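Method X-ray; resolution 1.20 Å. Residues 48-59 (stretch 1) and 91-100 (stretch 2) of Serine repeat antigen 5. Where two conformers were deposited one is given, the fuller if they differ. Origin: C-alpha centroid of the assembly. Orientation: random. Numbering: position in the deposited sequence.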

# COMPACT_ATOMS: atom_id res chain seq x y z
N GLY A 48 8.46 -8.45 10.03
CA GLY A 48 9.63 -9.10 10.58
C GLY A 48 10.84 -8.90 9.69
O GLY A 48 10.94 -7.94 8.93
N ASN A 49 11.75 -9.86 9.74
CA ASN A 49 13.05 -9.71 9.09
C ASN A 49 13.13 -10.42 7.73
O ASN A 49 14.11 -11.09 7.41
CB ASN A 49 14.16 -10.15 10.04
CG ASN A 49 14.26 -9.25 11.27
OD1 ASN A 49 13.81 -8.10 11.25
ND2 ASN A 49 14.85 -9.77 12.34
N CYS A 50 12.09 -10.26 6.91
CA CYS A 50 12.09 -10.63 5.51
C CYS A 50 11.63 -9.43 4.70
O CYS A 50 10.96 -8.53 5.21
CB CYS A 50 11.15 -11.81 5.20
SG CYS A 50 11.65 -13.39 5.89
N ASP A 51 12.01 -9.42 3.42
CA ASP A 51 11.69 -8.31 2.51
C ASP A 51 10.36 -8.56 1.81
O ASP A 51 10.28 -8.79 0.60
CB ASP A 51 12.81 -8.12 1.50
CG ASP A 51 12.61 -6.90 0.62
OD1 ASP A 51 11.72 -6.07 0.90
OD2 ASP A 51 13.38 -6.76 -0.36
N THR A 52 9.30 -8.50 2.62
CA THR A 52 7.96 -8.87 2.16
C THR A 52 7.00 -7.68 2.13
O THR A 52 5.79 -7.88 1.99
CB THR A 52 7.40 -10.01 3.01
OG1 THR A 52 7.59 -9.64 4.37
CG2 THR A 52 8.09 -11.35 2.70
N SER A 53 7.51 -6.45 2.19
CA SER A 53 6.61 -5.30 2.15
C SER A 53 5.77 -5.26 0.88
O SER A 53 4.64 -4.75 0.90
CB SER A 53 7.38 -3.98 2.29
OG SER A 53 8.16 -3.69 1.13
N TRP A 54 6.30 -5.77 -0.24
CA TRP A 54 5.51 -5.79 -1.47
C TRP A 54 4.19 -6.51 -1.25
O TRP A 54 3.16 -6.13 -1.83
CB TRP A 54 6.31 -6.41 -2.61
CG TRP A 54 6.70 -7.86 -2.43
CD1 TRP A 54 7.69 -8.35 -1.64
CD2 TRP A 54 6.09 -8.98 -3.07
NE1 TRP A 54 7.74 -9.72 -1.75
CE2 TRP A 54 6.78 -10.13 -2.62
CE3 TRP A 54 5.05 -9.13 -3.99
CZ2 TRP A 54 6.46 -11.41 -3.07
CZ3 TRP A 54 4.73 -10.40 -4.41
CH2 TRP A 54 5.43 -11.52 -3.95
N ILE A 55 4.19 -7.56 -0.42
CA ILE A 55 2.98 -8.32 -0.12
C ILE A 55 2.08 -7.53 0.83
O ILE A 55 0.87 -7.43 0.61
CB ILE A 55 3.33 -9.69 0.48
CG1 ILE A 55 4.30 -10.47 -0.39
CG2 ILE A 55 2.04 -10.49 0.69
CD1 ILE A 55 4.75 -11.81 0.23
N PHE A 56 2.64 -7.00 1.91
CA PHE A 56 1.82 -6.27 2.88
C PHE A 56 1.15 -5.06 2.26
O PHE A 56 -0.04 -4.82 2.48
CB PHE A 56 2.67 -5.90 4.12
CG PHE A 56 2.95 -7.10 5.01
CD1 PHE A 56 4.09 -7.87 4.83
CD2 PHE A 56 2.04 -7.49 5.96
CE1 PHE A 56 4.31 -9.00 5.60
CE2 PHE A 56 2.26 -8.61 6.74
CZ PHE A 56 3.40 -9.38 6.55
N ALA A 57 1.89 -4.28 1.48
CA ALA A 57 1.30 -3.08 0.90
C ALA A 57 0.27 -3.42 -0.18
O ALA A 57 -0.78 -2.77 -0.30
CB ALA A 57 2.39 -2.18 0.34
N SER A 58 0.56 -4.44 -0.98
CA SER A 58 -0.37 -4.83 -2.03
C SER A 58 -1.65 -5.41 -1.44
O SER A 58 -2.75 -5.10 -1.89
CB SER A 58 0.28 -5.85 -2.97
OG SER A 58 1.35 -5.30 -3.72
N LYS A 59 -1.51 -6.26 -0.42
CA LYS A 59 -2.70 -6.87 0.17
C LYS A 59 -3.53 -5.83 0.92
O LYS A 59 -4.76 -5.91 0.93
CB LYS A 59 -2.34 -8.07 1.05
CG LYS A 59 -2.00 -7.74 2.49
CD LYS A 59 -1.50 -8.97 3.27
CE LYS A 59 -1.35 -8.68 4.74
NZ LYS A 59 -2.65 -8.78 5.46
N ASP A 91 13.78 -16.64 -3.86
CA ASP A 91 14.35 -16.29 -2.55
C ASP A 91 13.40 -15.31 -1.83
O ASP A 91 13.63 -14.11 -1.79
CB ASP A 91 15.74 -15.63 -2.74
CG ASP A 91 16.80 -16.56 -3.36
OD1 ASP A 91 16.54 -17.77 -3.49
OD2 ASP A 91 17.92 -16.07 -3.72
N ARG A 92 12.34 -15.84 -1.22
CA ARG A 92 11.23 -14.99 -0.79
C ARG A 92 11.49 -14.21 0.49
O ARG A 92 10.78 -13.23 0.77
CB ARG A 92 9.96 -15.83 -0.64
CG ARG A 92 9.31 -16.16 -1.97
CD ARG A 92 8.61 -14.92 -2.49
NE ARG A 92 7.61 -15.22 -3.51
CZ ARG A 92 7.59 -14.68 -4.73
NH1 ARG A 92 8.51 -13.80 -5.11
NH2 ARG A 92 6.63 -14.98 -5.58
N CYS A 93 12.46 -14.60 1.31
CA CYS A 93 12.76 -13.81 2.50
C CYS A 93 13.78 -12.72 2.19
O CYS A 93 13.61 -11.56 2.60
CB CYS A 93 13.24 -14.69 3.65
SG CYS A 93 13.54 -13.74 5.18
N ASP A 94 14.80 -13.05 1.41
CA ASP A 94 15.89 -12.11 1.21
C ASP A 94 15.59 -11.09 0.13
O ASP A 94 16.18 -10.01 0.15
CB ASP A 94 17.19 -12.85 0.87
CG ASP A 94 17.85 -13.46 2.09
OD1 ASP A 94 17.29 -13.31 3.20
OD2 ASP A 94 18.92 -14.08 1.94
N GLU A 95 14.72 -11.41 -0.82
CA GLU A 95 14.52 -10.56 -1.99
C GLU A 95 13.05 -10.25 -2.18
O GLU A 95 12.23 -11.15 -2.35
CB GLU A 95 15.03 -11.27 -3.25
CG GLU A 95 16.48 -11.72 -3.21
CD GLU A 95 17.47 -10.57 -3.21
OE1 GLU A 95 17.10 -9.45 -3.63
OE2 GLU A 95 18.63 -10.79 -2.77
N GLY A 96 12.72 -8.98 -2.21
CA GLY A 96 11.36 -8.60 -2.45
C GLY A 96 11.05 -8.54 -3.93
O GLY A 96 11.93 -8.42 -4.78
N SER A 97 9.76 -8.59 -4.24
CA SER A 97 9.27 -8.58 -5.61
C SER A 97 8.48 -7.30 -5.86
O SER A 97 8.95 -6.22 -5.47
CB SER A 97 8.51 -9.86 -5.88
OG SER A 97 8.15 -9.88 -7.25
N SER A 98 7.31 -7.36 -6.48
CA SER A 98 6.63 -6.17 -6.94
C SER A 98 5.12 -6.36 -6.85
O SER A 98 4.63 -7.50 -6.85
CB SER A 98 6.99 -5.88 -8.40
OG SER A 98 6.44 -6.89 -9.22
N PRO A 99 4.36 -5.27 -6.87
CA PRO A 99 2.90 -5.39 -7.00
C PRO A 99 2.46 -6.09 -8.26
O PRO A 99 1.43 -6.77 -8.25
CB PRO A 99 2.41 -3.93 -6.96
CG PRO A 99 3.47 -3.24 -6.18
CD PRO A 99 4.77 -3.88 -6.60
N MET A 100 3.23 -5.96 -9.34
CA MET A 100 2.95 -6.71 -10.56
C MET A 100 2.97 -8.21 -10.28
O MET A 100 2.09 -8.94 -10.76
CB MET A 100 3.99 -6.32 -11.62
CG MET A 100 4.13 -4.78 -11.84
SD MET A 100 5.16 -3.76 -10.69
CE MET A 100 4.25 -2.22 -10.73
O HOH W 1 16.44 -11.06 5.19
O HOH W 2 16.04 -7.30 -0.22
O HOH W 3 9.61 -11.76 -1.19

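The strongest polar link between the two stretches is a backbone hydrogen bond: Asp 51 N donates to Cys 93 O at 2.8 Å, nearly straight at 172°. Beside it, the disulfide joins Cys 50 SG to Cys 93 SG at 2.0 Å with chi3 of -91°, close to the ideal right angle. Cys 50 points its CA-to-CB bond toward the other stretch with an m rotamer, whereas Cys 93 starts sideways and reaches the bond with a t rotamer; the two CA atoms come within 4.4 Å. The same carbonyl also receives a CA-H...O contact, Cys 50 CA to Cys 93 O at 3.4 Å, so covalent and polar ties converge on one short segment.

The Asp 51 carboxylate extends this anchor. With chi1 at t, it accepts a weak hydrogen bond from Gly 96 N to Asp 51 OD2 at 3.0 Å, the angle of 124° being far from linear. Glycine suits position 96 because an ideal CB there would lie 2.8 Å from Asp 51 OD2, a clash, and 3.6 Å from Trp 54 CD1. Three waters complete the polar network. Water 2 donates to Asp 51 OD2 and Asp 94 O, both at 2.7 Å; water 1 bridges Asn 49 O and Asp 94 OD1 at 3.2 and 3.1 Å. Water 3 accepts from Trp 54 NE1 at 2.8 Å and donates to Arg 92 O at 2.7 Å and Glu 95 O at 2.9 Å, satisfying the buried indole nitrogen.

Packing centres on Trp 54, in the first turn of the helix that begins at Ser 53. Its CA-to-CB bond points toward stretch 2, and chi1 is p; the residue gives up 120 Å² to that stretch, the largest share of any residue here. Ser 97 lies over one ring face: its CB sits 3.6 Å from the centroid of the six-membered ring and 9° off the normal, a CH-pi contact that a small side chain can make at close range. Arg 92 starts sideways, but its end comes nearer, and Trp 54 CZ2 lies over one face of its guanidinium, 3.8 Å from Arg 92 NH1.

One helical turn on, Ser 58 OG donates to Trp 54 O at 2.7 Å, so its hydroxyl is satisfied within its own helix while resting 3.7 Å from Pro 99 CB. Proline fits the first turn of the second helix, where its missing amide hydrogen costs no helical bond. Together the stretches bury 552 Å².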